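Local atomic coordinates of vascular endothelial growth factor homolog (Orf virus, PDB entry 2GNN), a protein that acts as a secreted, disulfide-linked homodimeric growth factor of the VEGF family that binds vascular endothelial growth factor receptors and induces endothelial proliferation. Residues 41-46 and 88-93; 75-78 and 84-87. All coordinates share one frame; numbering follows the deposited sequence.

Interaction 1: residues 41-46 and 88-93; sequences QRFNPP and QRLSFV
Gln-41 and Gln-88 reach for each other from opposite directions and join through their amides. NE2 of Gln-41 donates to OE1 of Gln-88 at 2.7 Å, with an almost straight N-H...O angle of 176°. The bond lies in the carbonyl plane of Gln-88 and in the amide plane of Gln-41, although the two amides are turned 34° apart. Glutamine suits both places: its long, flexible chain, extended beyond CG in each, spans the 11.8 Å between CA of Gln-41 and CA of Gln-88. Beside this bridge the apolar part is small: CE2 of Phe-43 meets CD1 of Leu-90 at 3.9 Å, the two side chains crossing at about a right angle. The contact joins the loop between helix 31-34 and strand 47-54 to the long hairpin of the cystine-knot growth-factor fold, whose strand 85-102 carries Gln-88 and Leu-90. In the next shell, OE1 of Gln-88 also accepts from the backbone N of Ala-79; two donors thus grip one oxygen, which probably restrains the amide's rotation. Apolar Phe-43 and Leu-90 suit their places because both pack on Leu-38, and the buried Phe-43 ring also touches Val-31 and Ser-32.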
loop_
_atom_site.group_PDB
_atom_site.type_symbol
_atom_site.label_atom_id
_atom_site.label_comp_id
_atom_site.label_asym_id
_atom_site.label_seq_id
_atom_site.Cartn_x
_atom_site.Cartn_y
_atom_site.Cartn_z
ATOM N N GLN B 41 12.723 -0.549 -21.042
ATOM C CA GLN B 41 11.635 0.417 -21.237
ATOM C C GLN B 41 11.249 1.068 -19.913
ATOM O O GLN B 41 11.621 0.581 -18.842
ATOM C CB GLN B 41 10.427 -0.205 -21.928
ATOM C CG GLN B 41 9.350 -0.753 -20.993
ATOM C CD GLN B 41 8.076 -1.034 -21.718
ATOM O OE1 GLN B 41 7.967 -2.037 -22.422
ATOM N NE2 GLN B 41 7.097 -0.135 -21.587
ATOM N N ARG B 42 10.532 2.188 -19.996
ATOM C CA ARG B 42 10.049 2.881 -18.803
ATOM C C ARG B 42 8.556 2.878 -18.833
ATOM O O ARG B 42 7.967 2.756 -19.906
ATOM C CB ARG B 42 10.565 4.319 -18.772
ATOM C CG ARG B 42 12.061 4.410 -18.576
ATOM C CD ARG B 42 12.392 5.492 -17.634
ATOM N NE ARG B 42 13.798 5.477 -17.279
ATOM C CZ ARG B 42 14.261 5.085 -16.100
ATOM N NH1 ARG B 42 13.419 4.671 -15.164
ATOM N NH2 ARG B 42 15.566 5.111 -15.855
ATOM N N PHE B 43 7.941 3.011 -17.661
ATOM C CA PHE B 43 6.480 3.122 -17.588
ATOM C C PHE B 43 6.069 4.430 -16.946
ATOM O O PHE B 43 6.700 4.908 -16.009
ATOM C CB PHE B 43 5.862 1.956 -16.810
ATOM C CG PHE B 43 6.277 0.591 -17.334
ATOM C CD1 PHE B 43 7.427 -0.024 -16.868
ATOM C CD2 PHE B 43 5.508 -0.072 -18.294
ATOM C CE1 PHE B 43 7.827 -1.286 -17.359
ATOM C CE2 PHE B 43 5.893 -1.322 -18.780
ATOM C CZ PHE B 43 7.052 -1.924 -18.306
ATOM N N ASN B 44 4.996 5.004 -17.469
ATOM C CA ASN B 44 4.459 6.218 -16.925
ATOM C C ASN B 44 2.962 6.064 -16.720
ATOM O O ASN B 44 2.234 5.815 -17.676
ATOM C CB ASN B 44 4.845 7.402 -17.821
ATOM C CG ASN B 44 6.196 7.991 -17.437
ATOM O OD1 ASN B 44 6.328 8.603 -16.377
ATOM N ND2 ASN B 44 7.204 7.797 -18.279
ATOM N N PRO B 45 2.504 6.152 -15.459
ATOM C CA PRO B 45 3.331 6.351 -14.263
ATOM C C PRO B 45 4.196 5.120 -14.011
ATOM O O PRO B 45 3.844 4.032 -14.470
ATOM C CB PRO B 45 2.303 6.511 -13.146
ATOM C CG PRO B 45 1.053 5.891 -13.667
ATOM C CD PRO B 45 1.069 6.051 -15.139
ATOM N N PRO B 46 5.343 5.282 -13.328
ATOM C CA PRO B 46 6.190 4.125 -13.102
ATOM C C PRO B 46 5.665 3.186 -12.018
ATOM O O PRO B 46 6.236 2.114 -11.821
ATOM C CB PRO B 46 7.516 4.751 -12.671
ATOM C CG PRO B 46 7.136 6.035 -12.036
ATOM C CD PRO B 46 5.938 6.514 -12.794
ATOM N N GLN B 88 0.137 1.395 -23.684
ATOM C CA GLN B 88 0.101 -0.061 -23.581
ATOM C C GLN B 88 -0.990 -0.486 -22.625
ATOM O O GLN B 88 -1.007 -0.019 -21.492
ATOM C CB GLN B 88 1.412 -0.566 -23.005
ATOM C CG GLN B 88 2.570 -0.517 -23.936
ATOM C CD GLN B 88 3.791 -1.094 -23.299
ATOM O OE1 GLN B 88 4.697 -0.369 -22.892
ATOM N NE2 GLN B 88 3.829 -2.417 -23.195
ATOM N N ARG B 89 -1.905 -1.352 -23.062
ATOM C CA ARG B 89 -2.794 -2.036 -22.117
ATOM C C ARG B 89 -2.064 -3.255 -21.565
ATOM O O ARG B 89 -1.661 -4.133 -22.328
ATOM C CB ARG B 89 -4.114 -2.473 -22.754
ATOM C CG ARG B 89 -4.833 -1.423 -23.573
ATOM C CD ARG B 89 -4.719 -1.729 -25.066
ATOM N NE ARG B 89 -5.941 -2.321 -25.619
ATOM C CZ ARG B 89 -6.001 -3.051 -26.736
ATOM N NH1 ARG B 89 -4.905 -3.315 -27.442
ATOM N NH2 ARG B 89 -7.173 -3.530 -27.145
ATOM N N LEU B 90 -1.885 -3.304 -20.249
ATOM C CA LEU B 90 -1.210 -4.423 -19.601
ATOM C C LEU B 90 -2.097 -5.053 -18.532
ATOM O O LEU B 90 -3.020 -4.421 -18.042
ATOM C CB LEU B 90 0.118 -3.971 -19.012
ATOM C CG LEU B 90 1.168 -3.469 -20.008
ATOM C CD1 LEU B 90 2.366 -2.878 -19.281
ATOM C CD2 LEU B 90 1.605 -4.572 -20.992
ATOM N N SER B 91 -1.826 -6.310 -18.191
ATOM C CA SER B 91 -2.665 -7.081 -17.275
ATOM C C SER B 91 -1.965 -7.198 -15.937
ATOM O O SER B 91 -0.743 -7.360 -15.887
ATOM C CB SER B 91 -2.922 -8.472 -17.858
ATOM O OG SER B 91 -3.801 -9.247 -17.052
ATOM N N PHE B 92 -2.736 -7.093 -14.858
ATOM C CA PHE B 92 -2.194 -7.149 -13.497
ATOM C C PHE B 92 -3.038 -8.077 -12.641
ATOM O O PHE B 92 -4.249 -8.185 -12.823
ATOM C CB PHE B 92 -2.167 -5.748 -12.853
ATOM C CG PHE B 92 -1.363 -4.742 -13.627
ATOM C CD1 PHE B 92 -1.921 -4.073 -14.718
ATOM C CD2 PHE B 92 -0.051 -4.484 -13.289
ATOM C CE1 PHE B 92 -1.170 -3.169 -15.456
ATOM C CE2 PHE B 92 0.706 -3.577 -14.025
ATOM C CZ PHE B 92 0.132 -2.913 -15.104
ATOM N N VAL B 93 -2.390 -8.750 -11.704
ATOM C CA VAL B 93 -3.095 -9.629 -10.790
ATOM C C VAL B 93 -3.530 -8.827 -9.558
ATOM O O VAL B 93 -2.697 -8.190 -8.921
ATOM C CB VAL B 93 -2.206 -10.836 -10.392
ATOM C CG1 VAL B 93 -2.937 -11.755 -9.430
ATOM C CG2 VAL B 93 -1.778 -11.616 -11.644
#

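Interaction 2: residues 75-78 and 84-87; sequences ELLG and SNGM
Two backbone hydrogen bonds tie Gly-78 to Gly-86: N of Gly-78 donates to O of Gly-86 at 2.8 Å, and N of Gly-86 returns a bond to O of Gly-78, also at 2.8 Å. With glycine on both strands, no side chain projects from this hydrogen-bonded pair. The CA-H of Met-87 adds a contact to O of Leu-76 at 3.4 Å, and that of Asn-85 one to O of Gly-78. The two N-H...O bonds belong to the end of an antiparallel beta hairpin, strands 62-79 and 85-102, with Leu-77 and Met-87 as the neighbouring non-hydrogen-bonded pair. The apolar contacts lie on the face bearing that pair. CD1 of Leu-77 touches SD of Met-87 at 3.7 Å. The flexible methionine, bent at both chi2 and chi3, folds back over the partner strand until its CE reaches O of Leu-76 and CG of Glu-75, the latter at 3.7 Å. The CG methylene of Glu-75 thus offers an apolar surface. Trp-13 of the second subunit packs on both Leu-77 and Met-87, bringing this face into the dimer interface, while Leu-76, on the opposite face, packs on Val-16 of that subunit.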
loop_
_atom_site.group_PDB
_atom_site.type_symbol
_atom_site.label_atom_id
_atom_site.label_comp_id
_atom_site.label_asym_id
_atom_site.label_seq_id
_atom_site.Cartn_x
_atom_site.Cartn_y
_atom_site.Cartn_z
ATOM N N GLU B 75 -4.466 0.800 -18.728
ATOM C CA GLU B 75 -3.743 1.562 -19.742
ATOM C C GLU B 75 -2.670 2.476 -19.139
ATOM O O GLU B 75 -2.967 3.323 -18.303
ATOM C CB GLU B 75 -4.689 2.329 -20.665
ATOM C CG GLU B 75 -4.005 2.668 -21.983
ATOM C CD GLU B 75 -4.953 3.036 -23.102
ATOM O OE1 GLU B 75 -5.899 3.828 -22.864
ATOM O OE2 GLU B 75 -4.723 2.543 -24.234
ATOM N N LEU B 76 -1.426 2.262 -19.559
ATOM C CA LEU B 76 -0.245 2.983 -19.088
ATOM C C LEU B 76 0.400 3.619 -20.297
ATOM O O LEU B 76 0.123 3.223 -21.414
ATOM C CB LEU B 76 0.799 2.008 -18.556
ATOM C CG LEU B 76 0.656 1.271 -17.241
ATOM C CD1 LEU B 76 1.731 0.266 -17.252
ATOM C CD2 LEU B 76 0.878 2.201 -16.089
ATOM N N LEU B 77 1.302 4.568 -20.071
ATOM C CA LEU B 77 2.150 5.062 -21.143
ATOM C C LEU B 77 3.446 4.300 -21.073
ATOM O O LEU B 77 4.125 4.315 -20.043
ATOM C CB LEU B 77 2.397 6.581 -21.029
ATOM C CG LEU B 77 3.389 7.169 -22.046
ATOM C CD1 LEU B 77 2.766 7.270 -23.441
ATOM C CD2 LEU B 77 3.857 8.523 -21.571
ATOM N N GLY B 78 3.777 3.612 -22.164
ATOM C CA GLY B 78 4.993 2.822 -22.221
ATOM C C GLY B 78 5.607 2.946 -23.592
ATOM O O GLY B 78 5.648 4.034 -24.156
ATOM N N SER B 84 9.253 3.922 -29.238
ATOM C CA SER B 84 8.768 5.270 -28.998
ATOM C C SER B 84 7.847 5.272 -27.783
ATOM O O SER B 84 7.542 4.214 -27.223
ATOM C CB SER B 84 8.009 5.768 -30.229
ATOM O OG SER B 84 8.899 5.845 -31.324
ATOM N N ASN B 85 7.409 6.462 -27.376
ATOM C CA ASN B 85 6.394 6.582 -26.355
ATOM C C ASN B 85 5.087 6.170 -26.989
ATOM O O ASN B 85 4.723 6.645 -28.084
ATOM C CB ASN B 85 6.309 8.030 -25.821
ATOM C CG ASN B 85 7.402 8.351 -24.790
ATOM O OD1 ASN B 85 7.313 7.951 -23.625
ATOM N ND2 ASN B 85 8.430 9.081 -25.219
ATOM N N GLY B 86 4.374 5.277 -26.318
ATOM C CA GLY B 86 3.057 4.855 -26.806
ATOM C C GLY B 86 2.288 4.169 -25.709
ATOM O O GLY B 86 2.882 3.585 -24.806
ATOM N N MET B 87 0.965 4.246 -25.770
ATOM C CA MET B 87 0.129 3.585 -24.767
ATOM C C MET B 87 0.268 2.052 -24.838
ATOM O O MET B 87 0.514 1.500 -25.912
ATOM C CB MET B 87 -1.336 4.008 -24.923
ATOM C CG MET B 87 -1.578 5.537 -24.861
ATOM S SD MET B 87 -0.837 6.297 -23.389
ATOM C CE MET B 87 -1.968 5.806 -22.100
#

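How the interactions relate
The centres of the two interactions lie about 8 Å apart, and both use strand 85-102: interaction 2 takes its start, where it pairs with the end of strand 62-79, and interaction 1 the residues that follow. Along the chain, 75-78 and 84-87 are nested within the loop that 41-46 and 88-93 close. The two also touch directly. The backbone N of Asn-44 probably bonds to O of Leu-77 (2.8 Å), as does N of Gln-88 to O of Leu-76 (2.9 Å), and OE1 of Gln-88 packs on CA of Gly-78. The loop 41-46 thus lies alongside this end of the hairpin. Residues of both regions also pack on the second subunit, placing it at the dimer interface.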